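Local coordinates for agmatine ureohydrolase (Thermoplasma volcanium GSS1, PDB 3PZL), which probably hydrolyses agmatine to putrescine and urea, as a member of the arginase family with two manganese ions in each subunit, at residues 75-80 with 293-298. Residues are numbered along the deposited sequence; the frame is centred on the assembly and turned at random.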
# COMPACT_ATOMS: atom_id res chain seq x y z
N TYR B 75 21.39 23.05 -16.48
CA TYR B 75 22.53 23.82 -16.00
C TYR B 75 23.81 23.53 -16.78
O TYR B 75 24.76 24.28 -16.70
CB TYR B 75 22.70 23.59 -14.52
CG TYR B 75 21.48 23.99 -13.73
CD1 TYR B 75 21.19 25.32 -13.47
CD2 TYR B 75 20.62 23.03 -13.23
CE1 TYR B 75 20.06 25.69 -12.74
CE2 TYR B 75 19.50 23.36 -12.51
CZ TYR B 75 19.22 24.70 -12.26
OH TYR B 75 18.09 25.02 -11.53
N GLY B 76 23.79 22.46 -17.56
CA GLY B 76 24.94 22.08 -18.35
C GLY B 76 26.12 21.76 -17.47
O GLY B 76 27.22 22.20 -17.76
N ILE B 77 25.86 21.00 -16.41
CA ILE B 77 26.85 20.64 -15.42
C ILE B 77 26.82 19.14 -15.20
O ILE B 77 25.76 18.57 -14.91
CB ILE B 77 26.56 21.31 -14.08
CG1 ILE B 77 26.76 22.82 -14.21
CG2 ILE B 77 27.39 20.68 -12.94
CD1 ILE B 77 28.22 23.24 -14.47
N ASP B 78 28.00 18.53 -15.35
CA ASP B 78 28.19 17.10 -15.09
C ASP B 78 28.53 16.92 -13.60
O ASP B 78 29.57 17.38 -13.11
CB ASP B 78 29.30 16.55 -16.00
CG ASP B 78 29.66 15.11 -15.70
OD1 ASP B 78 28.85 14.38 -15.08
OD2 ASP B 78 30.78 14.70 -16.09
N LEU B 79 27.64 16.23 -12.89
CA LEU B 79 27.78 16.06 -11.46
C LEU B 79 28.92 15.13 -11.07
O LEU B 79 29.48 15.25 -9.99
CB LEU B 79 26.46 15.60 -10.88
CG LEU B 79 25.39 16.68 -11.00
CD1 LEU B 79 24.05 16.06 -10.73
CD2 LEU B 79 25.63 17.82 -10.01
N LEU B 80 29.26 14.22 -11.98
CA LEU B 80 30.35 13.28 -11.80
C LEU B 80 31.67 14.01 -11.68
O LEU B 80 32.61 13.52 -11.04
CB LEU B 80 30.40 12.32 -12.98
CG LEU B 80 29.77 10.96 -12.73
CD1 LEU B 80 30.01 10.02 -13.90
CD2 LEU B 80 30.32 10.37 -11.42
N PHE B 293 20.81 22.16 -6.44
CA PHE B 293 21.69 22.99 -5.65
C PHE B 293 23.12 22.93 -6.16
O PHE B 293 23.73 23.97 -6.44
CB PHE B 293 21.64 22.58 -4.21
CG PHE B 293 22.67 23.23 -3.37
CD1 PHE B 293 22.41 24.44 -2.76
CD2 PHE B 293 23.90 22.65 -3.19
CE1 PHE B 293 23.36 25.03 -1.95
CE2 PHE B 293 24.85 23.26 -2.40
CZ PHE B 293 24.58 24.44 -1.77
N ILE B 294 23.66 21.72 -6.29
CA ILE B 294 25.04 21.56 -6.72
C ILE B 294 25.22 22.12 -8.13
O ILE B 294 26.10 22.94 -8.36
CB ILE B 294 25.51 20.06 -6.61
CG1 ILE B 294 25.56 19.61 -5.16
CG2 ILE B 294 26.86 19.85 -7.23
CD1 ILE B 294 25.80 18.16 -5.01
N ALA B 295 24.37 21.69 -9.06
CA ALA B 295 24.50 22.05 -10.46
C ALA B 295 24.43 23.55 -10.67
O ALA B 295 25.28 24.12 -11.33
CB ALA B 295 23.47 21.31 -11.36
N SER B 296 23.42 24.20 -10.11
CA SER B 296 23.28 25.63 -10.36
C SER B 296 24.41 26.42 -9.72
O SER B 296 24.78 27.50 -10.20
CB SER B 296 21.95 26.15 -9.84
OG SER B 296 21.95 26.11 -8.44
N ARG B 297 24.97 25.90 -8.63
CA ARG B 297 26.13 26.54 -8.03
C ARG B 297 27.38 26.38 -8.90
O ARG B 297 28.17 27.31 -9.02
CB ARG B 297 26.39 25.97 -6.63
CG ARG B 297 27.47 26.70 -5.89
CD ARG B 297 27.42 26.35 -4.42
NE ARG B 297 28.27 27.25 -3.62
CZ ARG B 297 29.58 27.11 -3.50
NH1 ARG B 297 30.17 26.09 -4.10
NH2 ARG B 297 30.29 27.95 -2.76
N GLU B 298 27.54 25.20 -9.50
CA GLU B 298 28.67 24.96 -10.37
C GLU B 298 28.57 25.81 -11.61
O GLU B 298 29.61 26.25 -12.14
CB GLU B 298 28.79 23.48 -10.76
CG GLU B 298 29.32 22.55 -9.65
CD GLU B 298 30.71 22.93 -9.16
OE1 GLU B 298 31.65 22.90 -9.96
OE2 GLU B 298 30.88 23.23 -7.98
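Ser296, which lies under the ring of Tyr75, has its hydroxyl OG gripped twice, by the carbonyl O of Val292 one turn earlier in the helix and by OG of Ser262. With chi1 at 69°, OG lies between the backbone N and the carbonyl carbon, where it can meet Val292 O. The methylene carbon of Ser296 meets one face of the Tyr75 ring, with CB 3.5 Å from Tyr75 CE1. The backbone N of Ser296 sits over the same ring, 4.1 Å from its plane and offset toward the rim. Ala295 CB approaches the ring obliquely, 3.8 Å from Tyr75 CD2. An alanine in place of Tyr75 would probably open a gap over Ser296 CB and leave Ala295 CB with the residue's CB but without the ring.

No hydrogen bond joins the two segments. Ile77 CG1 lies 3.5 Å from Ala295 O. Ile77 CB lies 4.1 Å from Ala295 CB. Ile77 and Glu298 cross at about a right angle, with Ile77 CD1 3.8 Å from Glu298 CB. Glu298 is bent at chi2 (-60°), and its end leads away from 75-80; OE2 is hydrogen-bonded to Tyr37 OH. Leu79 uses one branch, CD2, which reaches Ile294 CG2 at 3.7 Å.

Gly76 and Ile77 form a G1 beta bulge opposite Glu72. Leu80 N meets Asp78 OD1 at 3.1 Å from above the carboxylate plane, in a bent bond (144°) that makes an Asx turn. Asp78 OD2 forms a salt bridge with Arg186 of the second subunit.

The contact is plain packing away from the manganese site. It sets strand 77-78, which pairs antiparallel with 71-72, and its flanking residues against the C-terminal helix 281-303. Tyr75 also touches helix 251-261, while Ile294 packs on strand 116-121 of the central parallel sheet.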